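Local coordinates for protein putative NADH Oxidase (Clostridium acetobutylicum, PDB 3E10) that binds flavin mononucleotide and probably acts as an oxidoreductase of the nitroreductase family, at residues S66-E80 / F130-V144. Numbering follows the deposited sequence. Where two conformers were deposited one is given.
Sequences SLKTAPLAIVLLADE and FNLKSNIKPFCVISV
Leu-76 meets two residues of strand 136-144 at once: its carbonyl O takes the N-H of Phe-139 at 2.8 Å and, weakly, that of Cys-140. This classic beta bulge shifts the antiparallel register by one, so that Leu-77 pairs with Pro-138. On the face carrying Leu-72, Ile-74 and Leu-76, every side chain is buried except the partly exposed Lys-137, and Leu-76 and Val-144 lose the most surface to the opposing segment. Leu-76 splits its methyls, CD1 going to Ile-142 CD1 at 4.0 Å and CD2 to the sulfur of Cys-140, while its CB lies at the edge of the Phe-139 ring. Farther along, Leu-72 runs side by side with Val-144. On the other face, Leu-77 forks between Ile-136 CG2, met by CD1, and Leu-132 CD1, met by CD2; Val-75 CG2 reaches Phe-130 CZ at 3.9 Å. Opposite Ala-73, Ser-143 meets Ser-66, OG to OG 2.8 Å, and also bonds Tyr-14.

The far end is polar. At its buried edge Asn-135 ND2 gives a nearly straight bond (170°) to Asp-79 OD1, 2.9 Å away, in its own amide plane but from above the carboxylate. OD1 also accepts the Glu-81 N-H and OD2 salt-bridges Lys-82, so both oxygens are held. On the solvent side Lys-137 CD lies against Glu-80 CG at 3.7 Å; a water accepting from Lys-137 NZ donates to Glu-80 OE2 and Ser-134 O.

These central strands of the four-stranded antiparallel sheet, between 43-48 and 110-115, border the flavin site: the Ser-66 side chain is about 6 Å from the bound flavin mononucleotide, and Cys-140 neighbours flavin-binding Gly-115. Helix 89-106 packs on Leu-76 and Phe-139 through Met-93, and helix 120-129 on Pro-138 and Val-141; Tyr-168 of the second subunit touches Leu-77 and Ile-136.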
loop_
_atom_site.group_PDB
_atom_site.type_symbol
_atom_site.label_atom_id
_atom_site.label_comp_id
_atom_site.label_asym_id
_atom_site.label_seq_id
_atom_site.Cartn_x
_atom_site.Cartn_y
_atom_site.Cartn_z
ATOM N N SER B 66 -20.544 4.838 1.138
ATOM C CA SER B 66 -19.877 6.086 1.519
ATOM C C SER B 66 -19.963 7.152 0.431
ATOM O O SER B 66 -19.914 8.351 0.716
ATOM C CB SER B 66 -18.420 5.830 1.881
ATOM O OG SER B 66 -17.718 5.252 0.805
ATOM N N LEU B 67 -20.062 6.721 -0.816
ATOM C CA LEU B 67 -20.085 7.665 -1.917
ATOM C C LEU B 67 -21.366 8.495 -1.908
ATOM O O LEU B 67 -21.415 9.569 -2.502
ATOM C CB LEU B 67 -19.934 6.934 -3.250
ATOM C CG LEU B 67 -18.519 6.397 -3.512
ATOM C CD1 LEU B 67 -18.530 5.351 -4.617
ATOM C CD2 LEU B 67 -17.605 7.590 -3.845
ATOM N N LYS B 68 -22.396 8.029 -1.226
ATOM C CA LYS B 68 -23.653 8.774 -1.220
ATOM C C LYS B 68 -23.572 10.113 -0.499
ATOM O O LYS B 68 -24.396 10.999 -0.747
ATOM C CB LYS B 68 -24.783 7.930 -0.636
ATOM C CG LYS B 68 -25.060 6.674 -1.466
ATOM C CD LYS B 68 -26.239 5.909 -0.932
ATOM C CE LYS B 68 -26.519 4.668 -1.754
ATOM N NZ LYS B 68 -26.643 4.948 -3.222
ATOM N N THR B 69 -22.594 10.265 0.385
ATOM C CA THR B 69 -22.346 11.568 1.034
ATOM C C THR B 69 -21.022 12.216 0.668
ATOM O O THR B 69 -20.760 13.363 1.049
ATOM C CB THR B 69 -22.485 11.498 2.562
ATOM O OG1 THR B 69 -21.471 10.637 3.090
ATOM C CG2 THR B 69 -23.902 10.991 3.012
ATOM N N ALA B 70 -20.175 11.522 -0.085
ATOM C CA ALA B 70 -18.838 12.020 -0.360
ATOM C C ALA B 70 -18.866 13.190 -1.331
ATOM O O ALA B 70 -19.511 13.097 -2.376
ATOM C CB ALA B 70 -17.963 10.890 -0.962
ATOM N N PRO B 71 -18.185 14.294 -1.001
ATOM C CA PRO B 71 -18.015 15.353 -1.979
ATOM C C PRO B 71 -16.895 15.149 -2.993
ATOM O O PRO B 71 -16.748 15.962 -3.917
ATOM C CB PRO B 71 -17.627 16.547 -1.106
ATOM C CG PRO B 71 -16.828 15.907 0.014
ATOM C CD PRO B 71 -17.632 14.688 0.309
ATOM N N LEU B 72 -16.106 14.088 -2.803
ATOM C CA LEU B 72 -15.001 13.793 -3.691
ATOM C C LEU B 72 -14.878 12.286 -3.813
ATOM O O LEU B 72 -14.990 11.568 -2.817
ATOM C CB LEU B 72 -13.679 14.320 -3.108
ATOM C CG LEU B 72 -12.378 14.062 -3.874
ATOM C CD1 LEU B 72 -12.389 14.736 -5.228
ATOM C CD2 LEU B 72 -11.189 14.550 -3.048
ATOM N N ALA B 73 -14.660 11.830 -5.033
ATOM C CA ALA B 73 -14.262 10.431 -5.266
ATOM C C ALA B 73 -13.059 10.400 -6.184
ATOM O O ALA B 73 -12.968 11.208 -7.126
ATOM C CB ALA B 73 -15.416 9.625 -5.906
ATOM N N ILE B 74 -12.136 9.475 -5.918
ATOM C CA ILE B 74 -10.974 9.279 -6.796
ATOM C C ILE B 74 -10.990 7.816 -7.233
ATOM O O ILE B 74 -10.896 6.911 -6.393
ATOM C CB ILE B 74 -9.631 9.634 -6.104
ATOM C CG1 ILE B 74 -9.695 11.048 -5.501
ATOM C CG2 ILE B 74 -8.457 9.488 -7.127
ATOM C CD1 ILE B 74 -8.460 11.434 -4.611
ATOM N N VAL B 75 -11.153 7.599 -8.540
ATOM C CA VAL B 75 -11.079 6.254 -9.105
ATOM C C VAL B 75 -9.623 5.974 -9.496
ATOM O O VAL B 75 -9.044 6.721 -10.263
ATOM C CB VAL B 75 -12.016 6.081 -10.312
ATOM C CG1 VAL B 75 -12.041 4.607 -10.820
ATOM C CG2 VAL B 75 -13.444 6.548 -9.992
ATOM N N LEU B 76 -9.062 4.886 -8.963
ATOM C CA LEU B 76 -7.695 4.464 -9.251
ATOM C C LEU B 76 -7.774 3.382 -10.321
ATOM O O LEU B 76 -8.506 2.415 -10.177
ATOM C CB LEU B 76 -7.019 3.900 -7.993
ATOM C CG LEU B 76 -6.332 4.929 -7.092
ATOM C CD1 LEU B 76 -7.321 5.881 -6.478
ATOM C CD2 LEU B 76 -5.509 4.219 -6.007
ATOM N N LEU B 77 -6.956 3.566 -11.361
ATOM C CA LEU B 77 -6.898 2.700 -12.507
ATOM C C LEU B 77 -5.447 2.417 -12.841
ATOM O O LEU B 77 -4.592 3.222 -12.509
ATOM C CB LEU B 77 -7.549 3.399 -13.714
ATOM C CG LEU B 77 -8.894 4.149 -13.563
ATOM C CD1 LEU B 77 -9.050 5.135 -14.758
ATOM C CD2 LEU B 77 -9.978 3.176 -13.634
ATOM N N ALA B 78 -5.195 1.313 -13.541
ATOM C CA ALA B 78 -3.863 1.016 -14.033
ATOM C C ALA B 78 -3.907 0.792 -15.528
ATOM O O ALA B 78 -4.844 0.197 -16.036
ATOM C CB ALA B 78 -3.298 -0.239 -13.359
ATOM N N ASP B 79 -2.882 1.242 -16.225
ATOM C CA ASP B 79 -2.795 1.089 -17.678
ATOM C C ASP B 79 -1.844 -0.059 -18.026
ATOM O O ASP B 79 -0.656 -0.018 -17.693
ATOM C CB ASP B 79 -2.257 2.378 -18.268
ATOM C CG ASP B 79 -2.203 2.369 -19.781
ATOM O OD1 ASP B 79 -2.527 1.335 -20.405
ATOM O OD2 ASP B 79 -1.813 3.412 -20.347
ATOM N N GLU B 80 -2.400 -1.112 -18.616
ATOM C CA GLU B 80 -1.594 -2.238 -19.060
ATOM C C GLU B 80 -0.380 -1.791 -19.887
ATOM O O GLU B 80 0.683 -2.429 -19.838
ATOM C CB GLU B 80 -2.433 -3.191 -19.909
ATOM C CG GLU B 80 -3.430 -4.033 -19.171
ATOM C CD GLU B 80 -4.261 -4.931 -20.144
ATOM O OE1 GLU B 80 -4.408 -4.589 -21.330
ATOM O OE2 GLU B 80 -4.820 -5.936 -19.691
ATOM N N PHE B 130 -17.453 4.270 -16.933
ATOM C CA PHE B 130 -16.527 5.193 -17.544
ATOM C C PHE B 130 -16.137 4.840 -18.994
ATOM O O PHE B 130 -15.294 5.515 -19.580
ATOM C CB PHE B 130 -15.273 5.273 -16.652
ATOM C CG PHE B 130 -15.555 5.877 -15.296
ATOM C CD1 PHE B 130 -15.774 7.238 -15.173
ATOM C CD2 PHE B 130 -15.643 5.066 -14.165
ATOM C CE1 PHE B 130 -16.072 7.787 -13.947
ATOM C CE2 PHE B 130 -15.931 5.618 -12.921
ATOM C CZ PHE B 130 -16.127 6.967 -12.810
ATOM N N ASN B 131 -16.810 3.839 -19.569
ATOM C CA ASN B 131 -16.513 3.307 -20.895
ATOM C C ASN B 131 -15.021 3.166 -21.145
ATOM O O ASN B 131 -14.481 3.721 -22.077
ATOM C CB ASN B 131 -17.170 4.132 -21.991
ATOM C CG ASN B 131 -17.096 3.445 -23.321
ATOM O OD1 ASN B 131 -17.238 2.221 -23.386
ATOM N ND2 ASN B 131 -16.786 4.213 -24.386
ATOM N N LEU B 132 -14.356 2.437 -20.263
ATOM C CA LEU B 132 -12.912 2.379 -20.325
ATOM C C LEU B 132 -12.412 1.534 -21.486
ATOM O O LEU B 132 -12.985 0.501 -21.801
ATOM C CB LEU B 132 -12.342 1.786 -19.015
ATOM C CG LEU B 132 -12.669 2.579 -17.752
ATOM C CD1 LEU B 132 -12.137 1.844 -16.532
ATOM C CD2 LEU B 132 -12.108 4.010 -17.871
ATOM N N LYS B 133 -11.320 1.973 -22.086
ATOM C CA LYS B 133 -10.519 1.159 -23.002
ATOM C C LYS B 133 -10.080 -0.140 -22.335
ATOM O O LYS B 133 -9.837 -0.172 -21.128
ATOM C CB LYS B 133 -9.252 1.905 -23.388
ATOM C CG LYS B 133 -9.397 2.984 -24.427
ATOM C CD LYS B 133 -8.074 3.723 -24.657
ATOM C CE LYS B 133 -7.747 4.736 -23.552
ATOM N NZ LYS B 133 -8.723 5.784 -23.320
ATOM N N SER B 134 -9.915 -1.196 -23.117
ATOM C CA SER B 134 -9.558 -2.510 -22.608
ATOM C C SER B 134 -8.303 -2.487 -21.707
ATOM O O SER B 134 -8.208 -3.216 -20.712
ATOM C CB SER B 134 -9.305 -3.431 -23.799
ATOM O OG SER B 134 -8.711 -4.628 -23.396
ATOM N N ASN B 135 -7.356 -1.623 -22.063
ATOM C CA ASN B 135 -6.077 -1.575 -21.349
ATOM C C ASN B 135 -6.141 -0.828 -20.034
ATOM O O ASN B 135 -5.167 -0.859 -19.281
ATOM C CB ASN B 135 -4.981 -0.981 -22.232
ATOM C CG ASN B 135 -5.341 0.370 -22.831
ATOM O OD1 ASN B 135 -6.292 0.466 -23.619
ATOM N ND2 ASN B 135 -4.614 1.428 -22.446
ATOM N N ILE B 136 -7.259 -0.140 -19.761
ATOM C CA ILE B 136 -7.365 0.662 -18.545
ATOM C C ILE B 136 -8.169 -0.133 -17.526
ATOM O O ILE B 136 -9.364 -0.383 -17.708
ATOM C CB ILE B 136 -7.978 2.015 -18.831
ATOM C CG1 ILE B 136 -7.150 2.797 -19.898
ATOM C CG2 ILE B 136 -8.090 2.833 -17.562
ATOM C CD1 ILE B 136 -5.691 3.022 -19.587
ATOM N N LYS B 137 -7.477 -0.601 -16.494
ATOM C CA LYS B 137 -8.029 -1.543 -15.542
ATOM C C LYS B 137 -8.430 -0.866 -14.254
ATOM O O LYS B 137 -7.581 -0.247 -13.587
ATOM C CB LYS B 137 -6.964 -2.581 -15.198
ATOM C CG LYS B 137 -6.493 -3.314 -16.467
ATOM C CD LYS B 137 -5.515 -4.448 -16.151
ATOM C CE LYS B 137 -6.157 -5.617 -15.404
ATOM N NZ LYS B 137 -7.122 -6.397 -16.253
ATOM N N PRO B 138 -9.713 -0.974 -13.894
ATOM C CA PRO B 138 -10.122 -0.434 -12.600
ATOM C C PRO B 138 -9.447 -1.125 -11.428
ATOM O O PRO B 138 -9.293 -2.340 -11.427
ATOM C CB PRO B 138 -11.614 -0.702 -12.557
ATOM C CG PRO B 138 -12.027 -0.935 -13.978
ATOM C CD PRO B 138 -10.865 -1.499 -14.657
ATOM N N PHE B 139 -9.023 -0.331 -10.452
ATOM C CA PHE B 139 -8.395 -0.859 -9.248
ATOM C C PHE B 139 -9.269 -0.697 -7.995
ATOM O O PHE B 139 -9.622 -1.671 -7.330
ATOM C CB PHE B 139 -7.009 -0.260 -9.013
ATOM C CG PHE B 139 -6.376 -0.776 -7.745
ATOM C CD1 PHE B 139 -5.937 -2.079 -7.661
ATOM C CD2 PHE B 139 -6.313 0.003 -6.597
ATOM C CE1 PHE B 139 -5.379 -2.569 -6.497
ATOM C CE2 PHE B 139 -5.770 -0.506 -5.410
ATOM C CZ PHE B 139 -5.308 -1.770 -5.358
ATOM N N CYS B 140 -9.631 0.542 -7.676
ATOM C CA CYS B 140 -10.462 0.818 -6.519
ATOM C C CYS B 140 -11.049 2.210 -6.672
ATOM O O CYS B 140 -10.672 2.959 -7.586
ATOM C CB CYS B 140 -9.681 0.701 -5.200
ATOM S SG CYS B 140 -8.603 2.102 -4.797
ATOM N N VAL B 141 -11.957 2.547 -5.776
ATOM C CA VAL B 141 -12.429 3.928 -5.628
ATOM C C VAL B 141 -12.131 4.347 -4.204
ATOM O O VAL B 141 -12.293 3.556 -3.283
ATOM C CB VAL B 141 -13.927 4.057 -5.912
ATOM C CG1 VAL B 141 -14.397 5.502 -5.705
ATOM C CG2 VAL B 141 -14.300 3.529 -7.310
ATOM N N ILE B 142 -11.677 5.600 -4.025
ATOM C CA ILE B 142 -11.511 6.185 -2.689
ATOM C C ILE B 142 -12.520 7.332 -2.540
ATOM O O ILE B 142 -12.519 8.262 -3.343
ATOM C CB ILE B 142 -10.073 6.642 -2.450
ATOM C CG1 ILE B 142 -9.103 5.433 -2.513
ATOM C CG2 ILE B 142 -9.938 7.322 -1.060
ATOM C CD1 ILE B 142 -7.683 5.765 -2.493
ATOM N N SER B 143 -13.417 7.203 -1.571
ATOM C CA SER B 143 -14.336 8.296 -1.272
ATOM C C SER B 143 -13.653 9.155 -0.212
ATOM O O SER B 143 -12.969 8.627 0.669
ATOM C CB SER B 143 -15.700 7.809 -0.806
ATOM O OG SER B 143 -15.580 7.002 0.301
ATOM N N VAL B 144 -13.805 10.471 -0.324
ATOM C CA VAL B 144 -13.070 11.422 0.496
ATOM C C VAL B 144 -14.025 12.570 0.876
ATOM O O VAL B 144 -14.839 13.014 0.073
ATOM C CB VAL B 144 -11.874 12.025 -0.276
ATOM C CG1 VAL B 144 -11.065 12.957 0.619
ATOM C CG2 VAL B 144 -10.949 10.946 -0.838
HETATM O O HOH W 1 -7.733 -5.504 -19.041
HETATM O O HOH W 2 -4.718 -7.439 -17.697
#